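Local coordinates for protein insecticidal Delta-Endotoxin Cry8Ea1 (PDB 3EB7) that kills larvae of the underground pest Holotrichia parallela, probably by forming pores in the midgut cell membrane as other three-domain Cry toxins do, at residues A[11-16]-A[34-39]; A[15-20]-A[216-221]; A[19-24]-A[234-239]; A[230-235]-A[584-589]; A[400-405]-A[432-437]. All coordinates share one frame; numbering follows the deposited sequence.

Contact 1: A[11-16]-A[34-39]; sequences ISLVGT and STLIDV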
# COMPACT_ATOMS: atom_id res chain seq x y z
N ILE A 11 6.56 -7.17 2.03
CA ILE A 11 7.04 -5.78 1.81
C ILE A 11 8.24 -5.76 0.89
O ILE A 11 8.35 -4.90 0.01
CB ILE A 11 7.35 -5.06 3.13
CG1 ILE A 11 6.04 -4.52 3.74
CG2 ILE A 11 8.31 -3.92 2.91
CD1 ILE A 11 6.19 -3.99 5.14
N SER A 12 9.13 -6.73 1.09
CA SER A 12 10.33 -6.86 0.29
C SER A 12 9.99 -7.15 -1.19
O SER A 12 10.61 -6.59 -2.12
CB SER A 12 11.15 -8.01 0.89
OG SER A 12 12.17 -8.42 0.00
N LEU A 13 9.02 -8.04 -1.39
CA LEU A 13 8.57 -8.42 -2.71
C LEU A 13 7.95 -7.26 -3.43
O LEU A 13 8.33 -7.01 -4.57
CB LEU A 13 7.60 -9.61 -2.65
CG LEU A 13 8.09 -11.01 -3.03
CD1 LEU A 13 9.62 -11.20 -3.06
CD2 LEU A 13 7.47 -11.98 -2.09
N VAL A 14 7.06 -6.49 -2.78
CA VAL A 14 6.51 -5.32 -3.48
C VAL A 14 7.55 -4.25 -3.78
O VAL A 14 7.49 -3.61 -4.82
CB VAL A 14 5.20 -4.70 -2.89
CG1 VAL A 14 4.21 -5.75 -2.49
CG2 VAL A 14 5.48 -3.79 -1.78
N GLY A 15 8.52 -4.09 -2.89
CA GLY A 15 9.63 -3.19 -3.16
C GLY A 15 10.48 -3.59 -4.35
O GLY A 15 10.91 -2.75 -5.13
N THR A 16 10.72 -4.88 -4.50
CA THR A 16 11.53 -5.35 -5.62
C THR A 16 10.81 -5.15 -6.95
O THR A 16 11.39 -4.65 -7.91
CB THR A 16 11.84 -6.84 -5.48
OG1 THR A 16 12.60 -7.04 -4.31
CG2 THR A 16 12.67 -7.31 -6.67
N SER A 34 15.57 -14.14 -10.15
CA SER A 34 16.60 -14.55 -9.20
C SER A 34 16.29 -14.12 -7.74
O SER A 34 16.36 -14.92 -6.80
CB SER A 34 17.94 -14.01 -9.65
OG SER A 34 18.90 -14.53 -8.76
N THR A 35 15.93 -12.85 -7.58
CA THR A 35 15.50 -12.30 -6.30
C THR A 35 14.21 -12.96 -5.82
O THR A 35 14.16 -13.41 -4.69
CB THR A 35 15.39 -10.76 -6.37
OG1 THR A 35 16.69 -10.23 -6.62
CG2 THR A 35 14.87 -10.17 -5.10
N LEU A 36 13.19 -13.05 -6.68
CA LEU A 36 11.89 -13.65 -6.29
C LEU A 36 12.02 -15.08 -5.82
O LEU A 36 11.46 -15.45 -4.78
CB LEU A 36 10.91 -13.61 -7.46
CG LEU A 36 9.90 -12.47 -7.69
CD1 LEU A 36 10.21 -11.11 -6.99
CD2 LEU A 36 9.74 -12.30 -9.21
N ILE A 37 12.75 -15.89 -6.59
CA ILE A 37 13.04 -17.29 -6.22
C ILE A 37 13.82 -17.43 -4.91
O ILE A 37 13.51 -18.30 -4.12
CB ILE A 37 13.73 -18.01 -7.37
CG1 ILE A 37 12.75 -18.12 -8.55
CG2 ILE A 37 14.25 -19.40 -6.92
CD1 ILE A 37 13.30 -18.82 -9.82
N ASP A 38 14.80 -16.55 -4.65
CA ASP A 38 15.50 -16.55 -3.37
C ASP A 38 14.61 -16.28 -2.18
O ASP A 38 14.83 -16.86 -1.12
CB ASP A 38 16.62 -15.50 -3.35
CG ASP A 38 17.92 -16.03 -3.87
OD1 ASP A 38 18.95 -15.36 -3.59
OD2 ASP A 38 17.95 -17.10 -4.55
N VAL A 39 13.65 -15.37 -2.35
CA VAL A 39 12.78 -14.95 -1.26
C VAL A 39 11.73 -16.05 -1.03
O VAL A 39 11.52 -16.49 0.11
CB VAL A 39 12.16 -13.56 -1.54
CG1 VAL A 39 11.18 -13.11 -0.41
CG2 VAL A 39 13.25 -12.53 -1.73
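An antiparallel pair of helices opens the N-terminal helical domain of this three-domain Cry toxin, and in it L13 and T16 of helix 2-20 face V39, L36 and T35 of helix 26-40. The two helices are the first in the chain. Over the segments 11-16 and 34-39 their axes come within 10.8 Å, and their directions differ by 175°. Side chains bridge this spacing, mostly by their ends. The main touch is between L13 and V39, which reach for each other tip to tip, with L13 CD1 3.6 Å from V39 CG1. The same methyl of L13 also lies against V39 CB. L36 comes to it as well, its CD1 4.0 Å from L13 CD1. One leucine methyl is thus shared by two residues of the other helix. Both leucines have a first torsion away from the usual staggered values, -104° in L13 and -93° in L36, and both ends swing into the interface.

L13 also packs on L40 of helix 26-40. Q138 touches L13 and L145 touches L36, so helix 133-153 closes one side of the pair.

One turn further along, the threonines T16 and T35 make a second tip-to-tip touch. Each has CG2 anti to its own backbone N, which turns the methyl to the other helix. The hydroxyl of T35 makes a weak hydrogen bond back to S31 O in its own helix. Its methyl meets both branches of T16: T35 CG2 lies 3.9 Å from T16 CG2 and equally far from T16 OG1.

Contact 2: A[15-20]-A[216-221]; sequences GTILGK and LDIMTL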
# COMPACT_ATOMS: atom_id res chain seq x y z
N GLY A 15 8.52 -4.09 -2.89
CA GLY A 15 9.63 -3.19 -3.16
C GLY A 15 10.48 -3.59 -4.35
O GLY A 15 10.91 -2.75 -5.13
N THR A 16 10.72 -4.88 -4.50
CA THR A 16 11.53 -5.35 -5.62
C THR A 16 10.81 -5.15 -6.95
O THR A 16 11.39 -4.65 -7.91
CB THR A 16 11.84 -6.84 -5.48
OG1 THR A 16 12.60 -7.04 -4.31
CG2 THR A 16 12.67 -7.31 -6.67
N ILE A 17 9.57 -5.60 -7.02
CA ILE A 17 8.75 -5.44 -8.22
C ILE A 17 8.52 -3.95 -8.60
O ILE A 17 8.58 -3.59 -9.77
CB ILE A 17 7.42 -6.22 -8.09
CG1 ILE A 17 7.72 -7.72 -8.11
CG2 ILE A 17 6.46 -5.83 -9.18
CD1 ILE A 17 6.73 -8.54 -7.27
N LEU A 18 8.30 -3.10 -7.60
CA LEU A 18 8.08 -1.70 -7.86
C LEU A 18 9.29 -1.10 -8.59
O LEU A 18 9.13 -0.21 -9.42
CB LEU A 18 7.80 -0.97 -6.53
CG LEU A 18 6.60 -0.06 -6.26
CD1 LEU A 18 5.42 -0.23 -7.17
CD2 LEU A 18 6.17 -0.18 -4.80
N GLY A 19 10.49 -1.62 -8.31
CA GLY A 19 11.73 -1.16 -8.94
C GLY A 19 11.92 -1.62 -10.38
O GLY A 19 12.71 -1.02 -11.14
N LYS A 20 11.20 -2.68 -10.77
CA LYS A 20 11.25 -3.20 -12.14
C LYS A 20 9.96 -2.99 -12.97
O LYS A 20 9.80 -3.55 -14.06
CB LYS A 20 11.56 -4.71 -12.11
CG LYS A 20 12.91 -5.15 -11.48
CD LYS A 20 14.11 -4.46 -12.08
CE LYS A 20 15.43 -4.87 -11.38
NZ LYS A 20 15.77 -6.29 -11.63
N LEU A 216 -3.33 -6.69 -0.65
CA LEU A 216 -3.71 -5.51 -1.42
C LEU A 216 -2.58 -4.82 -2.17
O LEU A 216 -2.75 -4.49 -3.34
CB LEU A 216 -4.47 -4.50 -0.55
CG LEU A 216 -5.78 -5.01 0.07
CD1 LEU A 216 -6.40 -3.82 0.70
CD2 LEU A 216 -6.76 -5.71 -0.97
N ASP A 217 -1.45 -4.59 -1.50
CA ASP A 217 -0.32 -3.86 -2.12
C ASP A 217 0.24 -4.57 -3.36
O ASP A 217 0.52 -3.91 -4.36
CB ASP A 217 0.83 -3.56 -1.11
CG ASP A 217 0.46 -2.43 -0.09
OD1 ASP A 217 -0.64 -1.79 -0.28
OD2 ASP A 217 1.25 -2.19 0.89
N ILE A 218 0.40 -5.89 -3.31
CA ILE A 218 0.92 -6.57 -4.52
C ILE A 218 -0.15 -6.65 -5.65
O ILE A 218 0.15 -6.51 -6.82
CB ILE A 218 1.56 -7.99 -4.25
CG1 ILE A 218 2.41 -8.41 -5.45
CG2 ILE A 218 0.50 -9.05 -3.94
CD1 ILE A 218 3.50 -7.42 -5.82
N MET A 219 -1.40 -6.85 -5.26
CA MET A 219 -2.50 -6.91 -6.19
C MET A 219 -2.63 -5.57 -6.95
O MET A 219 -2.89 -5.56 -8.14
CB MET A 219 -3.78 -7.30 -5.41
CG MET A 219 -5.07 -7.29 -6.22
SD MET A 219 -5.91 -5.69 -6.12
CE MET A 219 -5.85 -5.29 -4.40
N THR A 220 -2.40 -4.45 -6.26
CA THR A 220 -2.46 -3.11 -6.86
C THR A 220 -1.54 -3.02 -8.09
O THR A 220 -1.83 -2.28 -9.04
CB THR A 220 -2.10 -1.99 -5.81
OG1 THR A 220 -2.95 -2.10 -4.68
CG2 THR A 220 -2.28 -0.59 -6.38
N LEU A 221 -0.44 -3.78 -8.08
CA LEU A 221 0.55 -3.68 -9.16
C LEU A 221 0.21 -4.56 -10.38
O LEU A 221 0.81 -4.40 -11.46
CB LEU A 221 1.95 -4.00 -8.61
CG LEU A 221 2.41 -3.20 -7.37
CD1 LEU A 221 3.73 -3.72 -6.89
CD2 LEU A 221 2.57 -1.72 -7.73
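I17 and L18 meet I218 and L221 through aliphatic carbons alone. None of the four brings a flat group, so the contact has no ring faces or edges; branched ends pack instead. I17 uses two branches. Its CD1 touches I218 CD1 at 3.7 Å, where the two side chains cross at about a right angle. Its CG2 lies 4.1 Å from L221 CD1. I218 has CG1 anti to the backbone N (chi1 -164°), and this carries its CD1 toward helix 2-20. L221 offers both methyls. CD1 sits between the two residues of the other helix, while CD2 is 3.3 Å from L18 CD1. That last pair is closer than carbons normally pack. L18 also has an unusual first torsion, -128°, so the exact position of its methyls is doubtful.

Behind the contact, T220 OG1 donates to L216 O, which also accepts T220 N in the helix. D217 forms a salt bridge with R240. The contact is buried where the end of helix 2-20 meets the end of helix 198-220, the first and last long helices of the bundle. N141 of helix 133-153 touches both isoleucines, and S436, in the turn after strand 427-434, packs on L18.

Contact 3: A[19-24]-A[234-239]; sequences GKLGVP and TKAQLT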
# COMPACT_ATOMS: atom_id res chain seq x y z
N GLY A 19 10.49 -1.62 -8.31
CA GLY A 19 11.73 -1.16 -8.94
C GLY A 19 11.92 -1.62 -10.38
O GLY A 19 12.71 -1.02 -11.14
N LYS A 20 11.20 -2.68 -10.77
CA LYS A 20 11.25 -3.20 -12.14
C LYS A 20 9.96 -2.99 -12.97
O LYS A 20 9.80 -3.55 -14.06
CB LYS A 20 11.56 -4.71 -12.11
CG LYS A 20 12.91 -5.15 -11.48
CD LYS A 20 14.11 -4.46 -12.08
CE LYS A 20 15.43 -4.87 -11.38
NZ LYS A 20 15.77 -6.29 -11.63
N LEU A 21 9.01 -2.22 -12.45
CA LEU A 21 7.70 -2.09 -13.08
C LEU A 21 7.83 -1.60 -14.53
O LEU A 21 8.50 -0.61 -14.79
CB LEU A 21 6.79 -1.19 -12.23
CG LEU A 21 5.34 -1.59 -11.99
CD1 LEU A 21 5.20 -3.05 -11.55
CD2 LEU A 21 4.75 -0.67 -10.94
N GLY A 22 7.24 -2.35 -15.47
CA GLY A 22 7.22 -1.99 -16.90
C GLY A 22 8.51 -2.21 -17.69
O GLY A 22 8.56 -1.92 -18.89
N VAL A 23 9.55 -2.73 -17.05
CA VAL A 23 10.82 -2.94 -17.76
C VAL A 23 10.71 -4.13 -18.74
O VAL A 23 10.31 -5.23 -18.32
CB VAL A 23 12.01 -3.09 -16.77
CG1 VAL A 23 13.29 -3.43 -17.49
CG2 VAL A 23 12.18 -1.78 -15.96
N PRO A 24 11.02 -3.92 -20.04
CA PRO A 24 10.89 -5.02 -21.01
C PRO A 24 12.17 -5.83 -21.29
O PRO A 24 12.07 -6.89 -21.93
CB PRO A 24 10.44 -4.30 -22.29
CG PRO A 24 10.88 -2.84 -22.09
CD PRO A 24 11.48 -2.69 -20.69
N THR A 234 7.51 2.15 -15.59
CA THR A 234 6.39 2.86 -14.94
C THR A 234 6.64 3.18 -13.46
O THR A 234 7.06 2.31 -12.71
CB THR A 234 5.10 2.00 -15.04
OG1 THR A 234 4.81 1.77 -16.42
CG2 THR A 234 3.88 2.68 -14.37
N LYS A 235 6.34 4.43 -13.06
CA LYS A 235 6.42 4.85 -11.65
C LYS A 235 5.06 4.76 -10.95
O LYS A 235 4.27 5.69 -11.05
CB LYS A 235 6.95 6.30 -11.53
CG LYS A 235 8.39 6.56 -11.99
CD LYS A 235 9.46 5.63 -11.35
CE LYS A 235 9.56 5.79 -9.83
NZ LYS A 235 10.83 6.44 -9.42
N ALA A 236 4.82 3.66 -10.22
CA ALA A 236 3.59 3.51 -9.41
C ALA A 236 3.72 4.03 -7.95
O ALA A 236 4.78 3.98 -7.37
CB ALA A 236 3.08 2.04 -9.41
N GLN A 237 2.62 4.52 -7.39
CA GLN A 237 2.59 5.04 -6.02
C GLN A 237 1.47 4.39 -5.25
O GLN A 237 0.33 4.35 -5.72
CB GLN A 237 2.32 6.56 -6.05
CG GLN A 237 3.14 7.31 -7.06
CD GLN A 237 3.20 8.78 -6.78
OE1 GLN A 237 3.70 9.20 -5.74
NE2 GLN A 237 2.69 9.57 -7.70
N LEU A 238 1.76 3.94 -4.03
CA LEU A 238 0.71 3.44 -3.11
C LEU A 238 0.43 4.53 -2.11
O LEU A 238 1.30 4.83 -1.30
CB LEU A 238 1.16 2.16 -2.39
CG LEU A 238 1.60 0.99 -3.26
CD1 LEU A 238 2.07 -0.18 -2.41
CD2 LEU A 238 0.46 0.55 -4.14
N THR A 239 -0.78 5.10 -2.15
CA THR A 239 -1.10 6.28 -1.34
C THR A 239 -1.88 6.01 -0.08
O THR A 239 -2.02 6.91 0.74
CB THR A 239 -1.83 7.40 -2.14
OG1 THR A 239 -3.10 6.91 -2.62
CG2 THR A 239 -0.92 7.99 -3.28
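L21 and T234 are joined by a backbone hydrogen bond where a type II beta turn meets a short strand. The turn runs from K20 to V23 and follows helix 2-20. The strand 234-235 pairs parallel with strand 448-452. The contact therefore ties the turn that ends the first helix to a sheet whose other strands come from the C-terminal part of the chain.

The polar part is backbone to backbone. T234 N donates to L21 O at 3.0 Å, with a nearly straight angle of 166° at the hydrogen. The donor approaches from above the carbonyl plane, 49° out of it, rather than along a lone pair. This carbonyl belongs to the peptide between L21 and G22, the central one of the turn, and it points to the strand. Within the turn V23 N closes the loop on K20 O at 3.1 Å. G22 sits at the positive phi of 76° that suits a type II turn. Its lack of a side chain lets the backbone come close, with G22 CA 4.4 Å from T234 N. The hydroxyl of T234 bonds to M232. On the strand side K235 makes backbone bonds with I448 and Q450.

The apolar part comes from L21. Its side chain runs along the strand, and on the way L21 CB passes a backbone oxygen, T234 O, at 3.5 Å. It also packs on M224. A236 rests on Q450. The far end of L21 reaches past T234 to A236, whose CB points toward it: L21 CD2 touches A236 CB at 3.5 Å.

Contact 4: A[230-235]-A[584-589]; sequences YPMETK and ELIPVN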
# COMPACT_ATOMS: atom_id res chain seq x y z
N TYR A 230 1.43 -0.95 -20.49
CA TYR A 230 2.65 -0.38 -19.90
C TYR A 230 3.91 -0.92 -20.62
O TYR A 230 4.59 -1.81 -20.09
CB TYR A 230 2.68 -0.65 -18.37
CG TYR A 230 1.45 -0.08 -17.65
CD1 TYR A 230 0.28 -0.83 -17.54
CD2 TYR A 230 1.45 1.22 -17.13
CE1 TYR A 230 -0.85 -0.32 -16.93
CE2 TYR A 230 0.32 1.74 -16.49
CZ TYR A 230 -0.81 0.97 -16.41
OH TYR A 230 -1.93 1.47 -15.80
N PRO A 231 4.18 -0.42 -21.84
CA PRO A 231 5.28 -0.95 -22.66
C PRO A 231 6.67 -0.42 -22.24
O PRO A 231 7.68 -0.77 -22.85
CB PRO A 231 4.90 -0.45 -24.06
CG PRO A 231 4.27 0.90 -23.80
CD PRO A 231 3.45 0.66 -22.55
N MET A 232 6.71 0.41 -21.22
CA MET A 232 7.96 0.96 -20.75
C MET A 232 7.89 1.15 -19.24
O MET A 232 6.82 1.14 -18.64
CB MET A 232 8.27 2.30 -21.45
CG MET A 232 7.46 3.48 -20.95
SD MET A 232 7.52 4.94 -22.02
CE MET A 232 6.15 4.62 -23.12
N GLU A 233 9.07 1.35 -18.66
CA GLU A 233 9.22 1.65 -17.24
C GLU A 233 8.11 2.58 -16.70
O GLU A 233 7.83 3.65 -17.27
CB GLU A 233 10.61 2.25 -17.02
CG GLU A 233 10.93 2.48 -15.56
CD GLU A 233 12.42 2.50 -15.30
OE1 GLU A 233 12.84 3.22 -14.36
OE2 GLU A 233 13.16 1.79 -16.04
N THR A 234 7.51 2.15 -15.59
CA THR A 234 6.39 2.86 -14.94
C THR A 234 6.64 3.18 -13.46
O THR A 234 7.06 2.31 -12.71
CB THR A 234 5.10 2.00 -15.04
OG1 THR A 234 4.81 1.77 -16.42
CG2 THR A 234 3.88 2.68 -14.37
N LYS A 235 6.34 4.43 -13.06
CA LYS A 235 6.42 4.85 -11.65
C LYS A 235 5.06 4.76 -10.95
O LYS A 235 4.27 5.69 -11.05
CB LYS A 235 6.95 6.30 -11.53
CG LYS A 235 8.39 6.56 -11.99
CD LYS A 235 9.46 5.63 -11.35
CE LYS A 235 9.56 5.79 -9.83
NZ LYS A 235 10.83 6.44 -9.42
N GLU A 584 -2.11 9.17 -15.67
CA GLU A 584 -0.82 8.66 -16.12
C GLU A 584 -0.37 9.57 -17.24
O GLU A 584 -1.15 9.91 -18.14
CB GLU A 584 -0.87 7.20 -16.56
CG GLU A 584 -1.59 6.30 -15.53
CD GLU A 584 -1.65 4.83 -15.95
OE1 GLU A 584 -1.64 4.55 -17.15
OE2 GLU A 584 -1.72 3.95 -15.07
N LEU A 585 0.90 9.99 -17.12
CA LEU A 585 1.58 10.84 -18.06
C LEU A 585 2.54 9.98 -18.85
O LEU A 585 3.36 9.25 -18.28
CB LEU A 585 2.33 11.95 -17.32
CG LEU A 585 1.40 13.05 -16.80
CD1 LEU A 585 2.01 13.79 -15.60
CD2 LEU A 585 1.08 14.01 -17.95
N ILE A 586 2.41 10.07 -20.17
CA ILE A 586 3.10 9.20 -21.11
C ILE A 586 3.90 10.11 -22.03
O ILE A 586 3.31 10.90 -22.77
CB ILE A 586 2.05 8.34 -21.92
CG1 ILE A 586 1.17 7.53 -20.95
CG2 ILE A 586 2.72 7.43 -23.00
CD1 ILE A 586 -0.24 7.34 -21.42
N PRO A 587 5.24 9.99 -22.00
CA PRO A 587 6.06 10.80 -22.93
C PRO A 587 5.81 10.42 -24.42
O PRO A 587 5.80 9.25 -24.79
CB PRO A 587 7.51 10.48 -22.50
CG PRO A 587 7.38 9.78 -21.21
CD PRO A 587 6.08 9.09 -21.20
N VAL A 588 5.60 11.43 -25.25
CA VAL A 588 5.32 11.25 -26.66
C VAL A 588 6.58 11.72 -27.38
O VAL A 588 7.07 12.81 -27.12
CB VAL A 588 4.07 12.08 -27.07
CG1 VAL A 588 3.84 12.09 -28.58
CG2 VAL A 588 2.86 11.57 -26.34
N ASN A 589 7.12 10.87 -28.24
CA ASN A 589 8.35 11.18 -28.94
C ASN A 589 8.21 11.18 -30.47
O ASN A 589 9.11 11.63 -31.21
CB ASN A 589 9.48 10.25 -28.47
CG ASN A 589 9.77 10.42 -26.97
OD1 ASN A 589 10.16 11.50 -26.53
ND2 ASN A 589 9.56 9.36 -26.20
OXT ASN A 589 7.18 10.74 -31.02
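Y230 and E584 make the central bond. Y230 OH donates to E584 OE2 at 2.6 Å, and OE2 accepts with its syn lone pair, on the side of the other carboxylate oxygen. OE2 lies at the edge of the tyrosine ring, in its plane. The carboxylate itself is turned 69° from the ring. E584 gets there with its chain extended beyond CG (chi2 -180°). A separate, looser apolar touch lies further along strand 578-588. M232 CE is 4.4 Å from I586 CG2, and M232 SD is 4.5 Å from P587 CD.

The next shell fixes both ends. R502 forms a salt bridge with E584 OE1 and a cation-pi contact with the Y230 ring, while R582 pairs with OE2. Both carboxylate oxygens thus have an arginine, which would probably keep the group ionised. On the other segment T234 OG1 donates to M232 O at 3.1 Å, in the carbonyl plane.

Further out, F546 of strand 545-548 and Q450 of strand 448-452 touch both Y230 and E584. Strand 578-588 pairs antiparallel with strands 448-452 and 498-507. The linker after helix 198-220 is therefore laid against the last strand of the chain.

Contact 5: A[400-405]-A[432-437]; sequences PPETLD and WTHRSA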
# COMPACT_ATOMS: atom_id res chain seq x y z
N PRO A 400 8.54 -3.27 8.36
CA PRO A 400 9.98 -3.49 8.19
C PRO A 400 10.55 -2.81 6.97
O PRO A 400 9.80 -2.43 6.08
CB PRO A 400 10.12 -5.03 8.05
CG PRO A 400 8.81 -5.46 7.49
CD PRO A 400 7.78 -4.54 8.19
N PRO A 401 11.88 -2.64 6.93
CA PRO A 401 12.52 -2.19 5.68
C PRO A 401 12.35 -3.23 4.55
O PRO A 401 11.98 -4.39 4.82
CB PRO A 401 14.00 -2.04 6.09
CG PRO A 401 14.00 -1.92 7.53
CD PRO A 401 12.85 -2.78 8.02
N GLU A 402 12.61 -2.80 3.32
CA GLU A 402 12.40 -3.61 2.14
C GLU A 402 13.52 -4.64 1.96
O GLU A 402 13.42 -5.55 1.13
CB GLU A 402 12.31 -2.71 0.88
CG GLU A 402 10.96 -2.00 0.79
CD GLU A 402 10.83 -1.05 -0.41
OE1 GLU A 402 11.71 -1.09 -1.31
OE2 GLU A 402 9.83 -0.27 -0.43
N THR A 403 14.59 -4.47 2.74
CA THR A 403 15.75 -5.34 2.73
C THR A 403 16.53 -5.16 4.05
O THR A 403 16.38 -4.13 4.73
CB THR A 403 16.68 -5.02 1.53
OG1 THR A 403 17.72 -6.00 1.46
CG2 THR A 403 17.35 -3.65 1.68
N LEU A 404 17.36 -6.15 4.39
CA LEU A 404 18.37 -5.99 5.42
C LEU A 404 19.79 -5.83 4.83
O LEU A 404 20.77 -5.62 5.56
CB LEU A 404 18.30 -7.14 6.42
CG LEU A 404 17.01 -7.26 7.24
CD1 LEU A 404 16.99 -8.58 8.01
CD2 LEU A 404 16.79 -6.06 8.19
N ASP A 405 19.91 -5.89 3.50
CA ASP A 405 21.20 -5.68 2.82
C ASP A 405 21.68 -4.22 2.76
O ASP A 405 22.69 -3.91 2.08
CB ASP A 405 21.13 -6.21 1.39
CG ASP A 405 20.84 -7.69 1.34
OD1 ASP A 405 20.99 -8.35 2.41
OD2 ASP A 405 20.47 -8.17 0.24
N TRP A 432 0.93 5.68 8.75
CA TRP A 432 2.11 5.68 7.91
C TRP A 432 1.75 5.64 6.45
O TRP A 432 0.79 4.98 6.09
CB TRP A 432 2.96 4.43 8.24
CG TRP A 432 3.30 4.29 9.68
CD1 TRP A 432 2.46 3.90 10.70
CD2 TRP A 432 4.57 4.48 10.26
NE1 TRP A 432 3.15 3.87 11.88
CE2 TRP A 432 4.45 4.22 11.63
CE3 TRP A 432 5.82 4.86 9.76
CZ2 TRP A 432 5.54 4.34 12.51
CZ3 TRP A 432 6.89 4.97 10.62
CH2 TRP A 432 6.74 4.71 11.98
N THR A 433 2.59 6.26 5.61
CA THR A 433 2.45 6.20 4.17
C THR A 433 3.61 5.45 3.57
O THR A 433 4.69 5.41 4.15
CB THR A 433 2.31 7.60 3.50
OG1 THR A 433 3.40 8.44 3.89
CG2 THR A 433 0.97 8.28 3.91
N HIS A 434 3.37 4.82 2.41
CA HIS A 434 4.36 4.03 1.68
C HIS A 434 5.46 4.87 0.99
O HIS A 434 5.20 5.99 0.45
CB HIS A 434 3.65 3.10 0.66
CG HIS A 434 4.50 1.96 0.16
ND1 HIS A 434 5.36 2.09 -0.90
CD2 HIS A 434 4.63 0.68 0.60
CE1 HIS A 434 6.00 0.94 -1.09
NE2 HIS A 434 5.57 0.07 -0.20
N ARG A 435 6.68 4.34 1.02
CA ARG A 435 7.83 4.95 0.36
C ARG A 435 7.57 5.30 -1.11
O ARG A 435 8.04 6.32 -1.58
CB ARG A 435 9.05 4.01 0.47
CG ARG A 435 10.36 4.50 -0.18
CD ARG A 435 11.07 5.59 0.64
NE ARG A 435 12.43 5.89 0.17
CZ ARG A 435 13.54 5.17 0.45
NH1 ARG A 435 13.48 4.07 1.18
NH2 ARG A 435 14.72 5.55 -0.04
N SER A 436 6.81 4.49 -1.86
CA SER A 436 6.58 4.77 -3.31
C SER A 436 5.84 6.08 -3.60
O SER A 436 5.85 6.56 -4.70
CB SER A 436 5.81 3.62 -3.99
OG SER A 436 4.59 3.35 -3.31
N ALA A 437 5.19 6.63 -2.58
CA ALA A 437 4.40 7.83 -2.72
C ALA A 437 5.28 9.06 -2.44
O ALA A 437 5.58 9.39 -1.30
CB ALA A 437 3.23 7.74 -1.77
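E402 stretches toward H434 with its chain extended beyond CG, while H434 has CG anti to the backbone N (chi1 -162°) and so brings its ring end nearer. The two side chains cross at about a right angle. Their flat groups are 27° apart, and E402 OE2 approaches the ring obliquely. The touch is light: OE2 is 4.1 Å from H434 CE1 and 4.4 Å from R435 CB.

The ring is held at ND1 by its own turn. S436 N donates to H434 ND1 at 3.0 Å, tilted 23° from the ring plane. S436 OG is 2.8 Å from the same ND1 in a second hydrogen bond. Both form inside a type I turn from H434 to A437, closed by A437 N on H434 O. S436 OG also accepts from L238 N, and H414 meets H434 edge to face. E402 is set by a backbone bond with A411 and a weak one from S12 OG to its own carbonyl. R435 is directed elsewhere, to the carbonyls of Y412 and E410 and to a cation-pi contact with Y412.

The loop 400-405 thus lies between helix 2-20 and the end of strand 427-434. E402 OE2 is 4.3 Å from H434 NE2 and 5.9 Å from R435 NH1, too long for a salt bridge. Because ND1 accepts from S436 N, the ring is consistent with a neutral histidine protonated on NE2, and any attraction to E402 is probably weak.

Contacts 1, 2 and 3 follow one another along helix 2-20 and the turn after it. Contact 1 joins it to helix 26-40. Contact 2 joins it to helix 198-220, and the centres of contacts 1 and 2 are about 10 Å apart. Contact 3 leaves the bundle for strand 234-235; the centres of contacts 2 and 3 are about 7 Å apart. Contact 4 shares that strand and joins its linker to strand 578-588; the centres of contacts 1 and 4 are about 24 Å apart. Contact 5 is nested in the long loop closed by contact 4. Its E402 packs on G15, and its S436 probably bonds to L238, so it touches contacts 1, 2 and 3. The first helix thus meets the middle part of the chain directly and reaches the C-terminal part through strand 234-235.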